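Local atomic coordinates of putative beta-glucosidase (Bifidobacterium adolescentis, PDB entry 5WAB), a protein that is a family 3 glycoside hydrolase, a beta-glucosidase that cleaves terminal beta-linked glucose from its substrates. Residues T69-A74 with E91-E96. Residues are numbered along the deposited sequence; the frame is centred on the assembly and turned at random.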
ATOM      1  N   THR A  69     -13.546  14.439  -2.043  1.00 33.34           N
ATOM      2  CA  THR A  69     -12.381  14.350  -2.912  1.00 34.02           C
ATOM      3  C   THR A  69     -11.944  12.897  -3.051  1.00 33.96           C
ATOM      4  O   THR A  69     -11.634  12.234  -2.055  1.00 32.51           O
ATOM      5  CB  THR A  69     -11.239  15.197  -2.362  1.00 33.29           C
ATOM      6  OG1 THR A  69     -11.659  16.567  -2.298  1.00 34.47           O
ATOM      7  CG2 THR A  69     -10.000  15.071  -3.259  1.00 32.58           C
ATOM      8  N   CYS A  70     -11.924  12.400  -4.284  1.00 34.48           N
ATOM      9  CA  CYS A  70     -11.466  11.042  -4.557  1.00 34.06           C
ATOM     10  C   CYS A  70      -9.967  11.108  -4.817  1.00 35.16           C
ATOM     11  O   CYS A  70      -9.528  11.468  -5.912  1.00 40.13           O
ATOM     12  CB  CYS A  70     -12.228  10.440  -5.733  1.00 35.23           C
ATOM     13  SG  CYS A  70     -11.771   8.727  -6.139  1.00 34.92           S
ATOM     14  N   PHE A  71      -9.177  10.769  -3.808  1.00 32.57           N
ATOM     15  CA  PHE A  71      -7.735  10.753  -3.976  1.00 31.73           C
ATOM     16  C   PHE A  71      -7.310   9.508  -4.749  1.00 30.52           C
ATOM     17  O   PHE A  71      -8.068   8.538  -4.844  1.00 29.81           O
ATOM     18  CB  PHE A  71      -7.054  10.800  -2.612  1.00 29.38           C
ATOM     19  CG  PHE A  71      -7.322  12.065  -1.857  1.00 30.46           C
ATOM     20  CD1 PHE A  71      -6.547  13.193  -2.069  1.00 31.21           C
ATOM     21  CD2 PHE A  71      -8.349  12.129  -0.932  1.00 30.13           C
ATOM     22  CE1 PHE A  71      -6.795  14.361  -1.379  1.00 31.05           C
ATOM     23  CE2 PHE A  71      -8.602  13.294  -0.239  1.00 29.62           C
ATOM     24  CZ  PHE A  71      -7.823  14.412  -0.463  1.00 30.33           C
ATOM     25  N   PRO A  72      -6.108   9.503  -5.318  1.00 29.49           N
ATOM     26  CA  PRO A  72      -5.651   8.313  -6.032  1.00 28.57           C
ATOM     27  C   PRO A  72      -5.593   7.122  -5.096  1.00 25.33           C
ATOM     28  O   PRO A  72      -5.110   7.243  -3.960  1.00 24.22           O
ATOM     29  CB  PRO A  72      -4.250   8.706  -6.533  1.00 28.76           C
ATOM     30  CG  PRO A  72      -3.847   9.870  -5.692  1.00 28.85           C
ATOM     31  CD  PRO A  72      -5.123  10.597  -5.405  1.00 29.65           C
ATOM     32  N   PRO A  73      -6.128   5.974  -5.519  1.00 22.92           N
ATOM     33  CA  PRO A  73      -5.970   4.750  -4.730  1.00 20.93           C
ATOM     34  C   PRO A  73      -4.505   4.434  -4.483  1.00 20.72           C
ATOM     35  O   PRO A  73      -3.613   4.854  -5.220  1.00 20.66           O
ATOM     36  CB  PRO A  73      -6.635   3.682  -5.600  1.00 21.88           C
ATOM     37  CG  PRO A  73      -7.672   4.444  -6.366  1.00 23.90           C
ATOM     38  CD  PRO A  73      -7.058   5.790  -6.646  1.00 23.55           C
ATOM     39  N   ALA A  74      -4.272   3.658  -3.424  1.00 22.97           N
ATOM     40  CA  ALA A  74      -2.912   3.428  -2.949  1.00 23.87           C
ATOM     41  C   ALA A  74      -2.027   2.771  -4.006  1.00 26.48           C
ATOM     42  O   ALA A  74      -0.816   3.015  -4.028  1.00 30.16           O
ATOM     43  CB  ALA A  74      -2.950   2.592  -1.671  1.00 23.43           C
ATOM     44  N   GLU A  91      -4.396  14.679   5.967  1.00 25.13           N
ATOM     45  CA  GLU A  91      -4.952  15.881   6.582  1.00 26.12           C
ATOM     46  C   GLU A  91      -6.212  16.334   5.860  1.00 24.74           C
ATOM     47  O   GLU A  91      -7.195  16.729   6.500  1.00 25.31           O
ATOM     48  CB  GLU A  91      -3.914  16.999   6.589  1.00 28.09           C
ATOM     49  CG  GLU A  91      -2.633  16.667   7.314  1.00 28.61           C
ATOM     50  CD  GLU A  91      -1.605  17.775   7.166  1.00 31.58           C
ATOM     51  OE1 GLU A  91      -1.191  18.347   8.192  1.00 33.98           O
ATOM     52  OE2 GLU A  91      -1.226  18.090   6.016  1.00 31.85           O
ATOM     53  N   ALA A  92      -6.203  16.288   4.524  1.00 22.81           N
ATOM     54  CA  ALA A  92      -7.388  16.688   3.771  1.00 23.51           C
ATOM     55  C   ALA A  92      -8.547  15.730   4.024  1.00 23.73           C
ATOM     56  O   ALA A  92      -9.691  16.164   4.192  1.00 24.97           O
ATOM     57  CB  ALA A  92      -7.063  16.761   2.280  1.00 23.19           C
ATOM     58  N   MET A  93      -8.262  14.424   4.067  1.00 24.29           N
ATOM     59  CA  MET A  93      -9.288  13.428   4.368  1.00 24.89           C
ATOM     60  C   MET A  93      -9.930  13.676   5.731  1.00 25.54           C
ATOM     61  O   MET A  93     -11.148  13.529   5.890  1.00 25.92           O
ATOM     62  CB  MET A  93      -8.678  12.026   4.305  1.00 25.38           C
ATOM     63  CG  MET A  93      -8.288  11.578   2.903  1.00 26.84           C
ATOM     64  SD  MET A  93      -7.252  10.095   2.876  1.00 27.70           S
ATOM     65  CE  MET A  93      -8.272   8.912   3.729  1.00 25.96           C
ATOM     66  N   ALA A  94      -9.128  14.045   6.734  1.00 25.00           N
ATOM     67  CA  ALA A  94      -9.685  14.301   8.057  1.00 23.97           C
ATOM     68  C   ALA A  94     -10.579  15.534   8.057  1.00 25.32           C
ATOM     69  O   ALA A  94     -11.641  15.540   8.692  1.00 24.53           O
ATOM     70  CB  ALA A  94      -8.561  14.461   9.076  1.00 22.72           C
ATOM     71  N   GLU A  95     -10.171  16.590   7.351  1.00 27.33           N
ATOM     72  CA  GLU A  95     -10.976  17.806   7.310  1.00 28.46           C
ATOM     73  C   GLU A  95     -12.324  17.551   6.647  1.00 29.60           C
ATOM     74  O   GLU A  95     -13.343  18.128   7.047  1.00 29.58           O
ATOM     75  CB  GLU A  95     -10.211  18.908   6.581  1.00 29.32           C
ATOM     76  CG  GLU A  95      -8.980  19.379   7.335  1.00 30.21           C
ATOM     77  CD  GLU A  95      -8.190  20.403   6.559  1.00 31.78           C
ATOM     78  OE1 GLU A  95      -8.322  20.439   5.314  1.00 32.16           O
ATOM     79  OE2 GLU A  95      -7.431  21.169   7.193  1.00 32.13           O
ATOM     80  N   GLU A  96     -12.359  16.676   5.642  1.00 29.95           N
ATOM     81  CA  GLU A  96     -13.645  16.319   5.062  1.00 31.46           C
ATOM     82  C   GLU A  96     -14.477  15.513   6.052  1.00 29.73           C
ATOM     83  O   GLU A  96     -15.699  15.684   6.125  1.00 30.30           O
ATOM     84  CB  GLU A  96     -13.441  15.552   3.754  1.00 32.51           C
ATOM     85  CG  GLU A  96     -12.557  16.292   2.764  1.00 34.68           C
ATOM     86  CD  GLU A  96     -12.633  15.743   1.349  1.00 35.30           C
ATOM     87  OE1 GLU A  96     -13.345  14.745   1.114  1.00 35.31           O
ATOM     88  OE2 GLU A  96     -11.982  16.332   0.465  1.00 36.11           O
TER
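Glu96 turns CG opposite its carbonyl carbon (chi1 -54°) and runs extended beyond it, which carries the carboxylate from the helix across to Thr69. OG1 of Thr69 sits beside its own backbone N, which places the hydroxyl and the N-H close enough to face both oxygens of one carboxylate. Thr69 N gives its hydrogen to Glu96 OE1 at 3.2 Å, with an N-H...O angle of 158°. Thr69 OG1 donates to Glu96 OE2 at 2.8 Å. Both oxygens accept through their syn lone pairs, a bidentate grip that fixes the rotation of the carboxylate. The two side chains meet at about a right angle. Glu96 OE2 also has a hydrogen bond with His304 of helix 301-313, and that shared hold, with one donor possibly charged, would probably favour the ionised carboxylate in this buried place.

The contact joins helix 83-99 to the loop segment 69-74, which ends in the first residue of helix 74-77, with Pro73 at its N-cap position. Both lie in the N-terminal domain of the glycoside hydrolase family 3 fold, a domain of the TIM-barrel clan. Cys70 and Phe71 make backbone hydrogen bonds with Gln474 and His47, respectively.

An alanine in place of Glu96 would probably leave Thr69 N and Thr69 OG1 without their acceptors and His304 without one of its partners.

Beside this polar pair the contact is apolar. Thr69 CG2 lies 3.6 Å above the plane of the Phe71 ring, toward its rim. The far end of that ring reaches the helix obliquely. Phe71 CZ meets Ala92 CB at 3.7 Å, and Phe71 CE2 comes to 3.6 Å from Met93 CG. Met93 SD completes a Met-aromatic contact, 5.1 Å from the centroid of the Phe71 ring and 38° off its normal.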